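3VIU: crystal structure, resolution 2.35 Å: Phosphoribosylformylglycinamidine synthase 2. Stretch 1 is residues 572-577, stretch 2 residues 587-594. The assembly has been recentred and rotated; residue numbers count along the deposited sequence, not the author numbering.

Stretch 1, residues 572-577: GELGAS
Stretch 2, residues 587-594: EFGHPPRL

Neither stretch forms regular helix or strand, so the backbone is best specified residue by residue. In phi/psi, stretch 1 is extended at Glu573 (-108/161), then enters a type II beta turn from Leu574 (-98/-16) to Ser577 (-90/171), with Gly575 at -58/127 and Ala576 at 59/24 in the central positions. The turn is closed by Ser577 N donating to Leu574 O at 3.1 Å. Stretch 2 stays largely extended: Phe588 -164/-179, Gly589 87/168, His590 -79/137, Pro591 -68/163, Pro592 -56/136 and Arg593 -63/152. The end-to-end directions of the touching parts lie 134° apart, and the register follows from the nearest CA atoms: Ala576 with Glu587 (5.2 Å), Gly575 with Gly589 (4.3 Å) and Glu573 with Pro592 (5.8 Å).

The backbones meet at the turn. Ala576 N donates to Phe588 O at 2.9 Å with an angle of 145° at the hydrogen, and Gly575 CA makes a CA-H...O contact with His590 O at 3.2 Å, 148° at H. Glycine is required for this approach: an ideal CB on Gly575 would lie 1.8 Å from His590 O, a clash. Gly589 is constrained twice, since its ideal CB would be tight against Gly575 CA at 3.2 Å and, at its backbone angles, jammed against the carbonyl O of Phe588.

The polar side-chain link is built on Glu573, whose CB points toward stretch 2. Its m, t rotamer, with chi3 at -157°, carries the carboxylate along Pro592, where OE2 lies 3.8 Å from Pro592 CA. OE1 accepts from Arg593 N at 3.2 Å with a nearly straight 165° angle and forms a salt bridge with Arg593 NH1 at 2.9 Å. Arg593 leaves its CA sideways, but chi1 -70°, chi2 -165°, chi3 -125° and chi4 61° bring its end back to the acid, which meets the guanidinium obliquely. Water 1 donates to Glu573 OE1 at 3.0 Å and to Arg593 O at 2.7 Å.

The apolar contact is modest: Ala576 CB lies 4.2 Å from Pro591 CG. Separately, Gly575 O packs 3.9 Å from Pro592 CD. Both rings are C-gamma exo and suit their phi values; turn and prolines are buried, Arg593 exposed. CB points away in Leu574 (m, t), Phe588 (chi1 57°, chi2 95°) and His590 (chi1 -165°, chi2 86°); Phe588 contributes its carbonyl. Ser577, chi1 71°, donates OG to Leu574 O at 2.7 Å and caps the following helix. Together the stretches bury 376 Å², with Glu573 covered most, by 95 Å².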

ATOM      1  N   GLY A 572       5.697   6.126 -27.273  1.00 21.94           N
ATOM      2  CA  GLY A 572       4.848   5.506 -26.274  1.00 20.90           C
ATOM      3  C   GLY A 572       3.567   5.115 -26.995  1.00 19.21           C
ATOM      4  O   GLY A 572       3.420   5.406 -28.182  1.00 20.17           O
ATOM      5  N   GLU A 573       2.644   4.450 -26.310  1.00 18.92           N
ATOM      6  CA  GLU A 573       1.384   4.062 -26.941  1.00 18.50           C
ATOM      7  C   GLU A 573       0.260   4.934 -26.367  1.00 18.00           C
ATOM      8  O   GLU A 573       0.405   5.521 -25.287  1.00 18.61           O
ATOM      9  CB  GLU A 573       1.101   2.575 -26.695  1.00 21.13           C
ATOM     10  CG  GLU A 573       2.310   1.664 -26.907  1.00 25.71           C
ATOM     11  CD  GLU A 573       2.001   0.180 -26.690  1.00 30.06           C
ATOM     12  OE1 GLU A 573       2.948  -0.588 -26.404  1.00 31.04           O
ATOM     13  OE2 GLU A 573       0.821  -0.224 -26.813  1.00 32.49           O
ATOM     14  N   LEU A 574      -0.861   5.012 -27.075  1.00 15.49           N
ATOM     15  CA  LEU A 574      -1.972   5.846 -26.633  1.00 15.89           C
ATOM     16  C   LEU A 574      -3.094   5.118 -25.896  1.00 15.85           C
ATOM     17  O   LEU A 574      -3.914   5.759 -25.240  1.00 16.74           O
ATOM     18  CB  LEU A 574      -2.564   6.586 -27.839  1.00 15.85           C
ATOM     19  CG  LEU A 574      -1.536   7.366 -28.663  1.00 15.05           C
ATOM     20  CD1 LEU A 574      -2.153   7.836 -29.966  1.00 13.09           C
ATOM     21  CD2 LEU A 574      -1.022   8.531 -27.841  1.00 12.85           C
ATOM     22  N   GLY A 575      -3.135   3.792 -26.011  1.00 14.90           N
ATOM     23  CA  GLY A 575      -4.174   3.018 -25.357  1.00 12.49           C
ATOM     24  C   GLY A 575      -4.244   3.198 -23.853  1.00 13.04           C
ATOM     25  O   GLY A 575      -3.247   3.039 -23.158  1.00 14.11           O
ATOM     26  N   ALA A 576      -5.427   3.536 -23.348  1.00 12.14           N
ATOM     27  CA  ALA A 576      -5.638   3.725 -21.915  1.00 12.88           C
ATOM     28  C   ALA A 576      -4.727   4.810 -21.348  1.00 13.20           C
ATOM     29  O   ALA A 576      -4.452   4.830 -20.156  1.00 14.23           O
ATOM     30  CB  ALA A 576      -5.393   2.406 -21.181  1.00 10.27           C
ATOM     31  N   SER A 577      -4.272   5.725 -22.194  1.00 13.08           N
ATOM     32  CA  SER A 577      -3.366   6.762 -21.724  1.00 12.99           C
ATOM     33  C   SER A 577      -4.070   8.002 -21.224  1.00 15.52           C
ATOM     34  O   SER A 577      -5.289   8.163 -21.384  1.00 14.33           O
ATOM     35  CB  SER A 577      -2.414   7.175 -22.835  1.00 14.03           C
ATOM     36  OG  SER A 577      -3.105   7.913 -23.830  1.00 11.88           O
ATOM     37  N   GLU A 587     -11.657   6.205 -22.284  1.00 16.78           N
ATOM     38  CA  GLU A 587     -10.539   5.303 -22.044  1.00 17.62           C
ATOM     39  C   GLU A 587     -10.832   3.991 -22.745  1.00 17.75           C
ATOM     40  O   GLU A 587     -11.842   3.338 -22.486  1.00 16.87           O
ATOM     41  CB  GLU A 587     -10.302   5.073 -20.542  1.00 17.98           C
ATOM     42  CG  GLU A 587     -11.325   4.204 -19.844  1.00 23.53           C
ATOM     43  CD  GLU A 587     -10.933   3.844 -18.410  1.00 24.88           C
ATOM     44  OE1 GLU A 587     -11.664   3.043 -17.792  1.00 26.80           O
ATOM     45  OE2 GLU A 587      -9.911   4.357 -17.898  1.00 24.97           O
ATOM     46  N   PHE A 588      -9.939   3.618 -23.653  1.00 18.12           N
ATOM     47  CA  PHE A 588     -10.104   2.399 -24.429  1.00 18.56           C
ATOM     48  C   PHE A 588      -8.768   2.049 -25.065  1.00 17.16           C
ATOM     49  O   PHE A 588      -7.788   2.755 -24.865  1.00 19.24           O
ATOM     50  CB  PHE A 588     -11.180   2.624 -25.503  1.00 16.04           C
ATOM     51  CG  PHE A 588     -10.888   3.775 -26.428  1.00 15.67           C
ATOM     52  CD1 PHE A 588     -10.254   3.561 -27.649  1.00 16.23           C
ATOM     53  CD2 PHE A 588     -11.250   5.073 -26.081  1.00 15.05           C
ATOM     54  CE1 PHE A 588      -9.986   4.630 -28.516  1.00 18.79           C
ATOM     55  CE2 PHE A 588     -10.988   6.151 -26.936  1.00 14.66           C
ATOM     56  CZ  PHE A 588     -10.358   5.931 -28.155  1.00 16.48           C
ATOM     57  N   GLY A 589      -8.729   0.968 -25.831  1.00 16.57           N
ATOM     58  CA  GLY A 589      -7.483   0.571 -26.460  1.00 16.60           C
ATOM     59  C   GLY A 589      -6.659  -0.314 -25.547  1.00 16.28           C
ATOM     60  O   GLY A 589      -6.953  -0.432 -24.365  1.00 15.53           O
ATOM     61  N   HIS A 590      -5.624  -0.941 -26.094  1.00 17.86           N
ATOM     62  CA  HIS A 590      -4.767  -1.810 -25.304  1.00 19.00           C
ATOM     63  C   HIS A 590      -3.784  -0.987 -24.476  1.00 18.04           C
ATOM     64  O   HIS A 590      -3.242  -0.001 -24.956  1.00 17.34           O
ATOM     65  CB  HIS A 590      -3.978  -2.752 -26.217  1.00 22.19           C
ATOM     66  CG  HIS A 590      -3.346  -3.906 -25.495  1.00 29.04           C
ATOM     67  ND1 HIS A 590      -4.020  -5.080 -25.232  1.00 29.74           N
ATOM     68  CD2 HIS A 590      -2.113  -4.053 -24.951  1.00 30.05           C
ATOM     69  CE1 HIS A 590      -3.231  -5.899 -24.557  1.00 29.25           C
ATOM     70  NE2 HIS A 590      -2.069  -5.298 -24.374  1.00 30.92           N
ATOM     71  N   PRO A 591      -3.574  -1.363 -23.202  1.00 17.08           N
ATOM     72  CA  PRO A 591      -2.631  -0.635 -22.344  1.00 16.29           C
ATOM     73  C   PRO A 591      -1.228  -0.882 -22.905  1.00 16.45           C
ATOM     74  O   PRO A 591      -1.028  -1.816 -23.666  1.00 17.25           O
ATOM     75  CB  PRO A 591      -2.830  -1.292 -20.983  1.00 14.50           C
ATOM     76  CG  PRO A 591      -4.255  -1.680 -21.013  1.00 13.63           C
ATOM     77  CD  PRO A 591      -4.414  -2.261 -22.396  1.00 14.89           C
ATOM     78  N   PRO A 592      -0.241  -0.062 -22.532  1.00 17.59           N
ATOM     79  CA  PRO A 592       1.110  -0.279 -23.065  1.00 18.19           C
ATOM     80  C   PRO A 592       1.666  -1.682 -22.810  1.00 18.99           C
ATOM     81  O   PRO A 592       1.533  -2.224 -21.711  1.00 18.00           O
ATOM     82  CB  PRO A 592       1.938   0.798 -22.360  1.00 17.30           C
ATOM     83  CG  PRO A 592       0.948   1.879 -22.111  1.00 19.23           C
ATOM     84  CD  PRO A 592      -0.272   1.113 -21.647  1.00 18.51           C
ATOM     85  N   ARG A 593       2.287  -2.273 -23.825  1.00 19.86           N
ATOM     86  CA  ARG A 593       2.880  -3.591 -23.649  1.00 20.68           C
ATOM     87  C   ARG A 593       3.982  -3.450 -22.601  1.00 19.15           C
ATOM     88  O   ARG A 593       4.580  -2.386 -22.449  1.00 17.47           O
ATOM     89  CB  ARG A 593       3.506  -4.104 -24.948  1.00 23.95           C
ATOM     90  CG  ARG A 593       2.546  -4.472 -26.060  1.00 28.87           C
ATOM     91  CD  ARG A 593       3.295  -5.286 -27.112  1.00 35.86           C
ATOM     92  NE  ARG A 593       3.200  -4.739 -28.467  1.00 42.45           N
ATOM     93  CZ  ARG A 593       3.642  -3.536 -28.838  1.00 45.98           C
ATOM     94  NH1 ARG A 593       4.221  -2.721 -27.958  1.00 45.22           N
ATOM     95  NH2 ARG A 593       3.517  -3.151 -30.103  1.00 46.11           N
ATOM     96  N   LEU A 594       4.252  -4.532 -21.886  1.00 18.12           N
ATOM     97  CA  LEU A 594       5.276  -4.527 -20.858  1.00 16.80           C
ATOM     98  C   LEU A 594       6.195  -5.734 -21.026  1.00 17.09           C
ATOM     99  O   LEU A 594       5.772  -6.884 -20.877  1.00 17.21           O
ATOM    100  CB  LEU A 594       4.616  -4.539 -19.479  1.00 15.15           C
ATOM    101  CG  LEU A 594       5.472  -4.712 -18.223  1.00 18.26           C
ATOM    102  CD1 LEU A 594       6.632  -3.719 -18.201  1.00 18.03           C
ATOM    103  CD2 LEU A 594       4.577  -4.512 -17.005  1.00 17.30           C
TER
HETATM  104  O   HOH W   1       5.066  -0.454 -24.285  1.00 24.51           O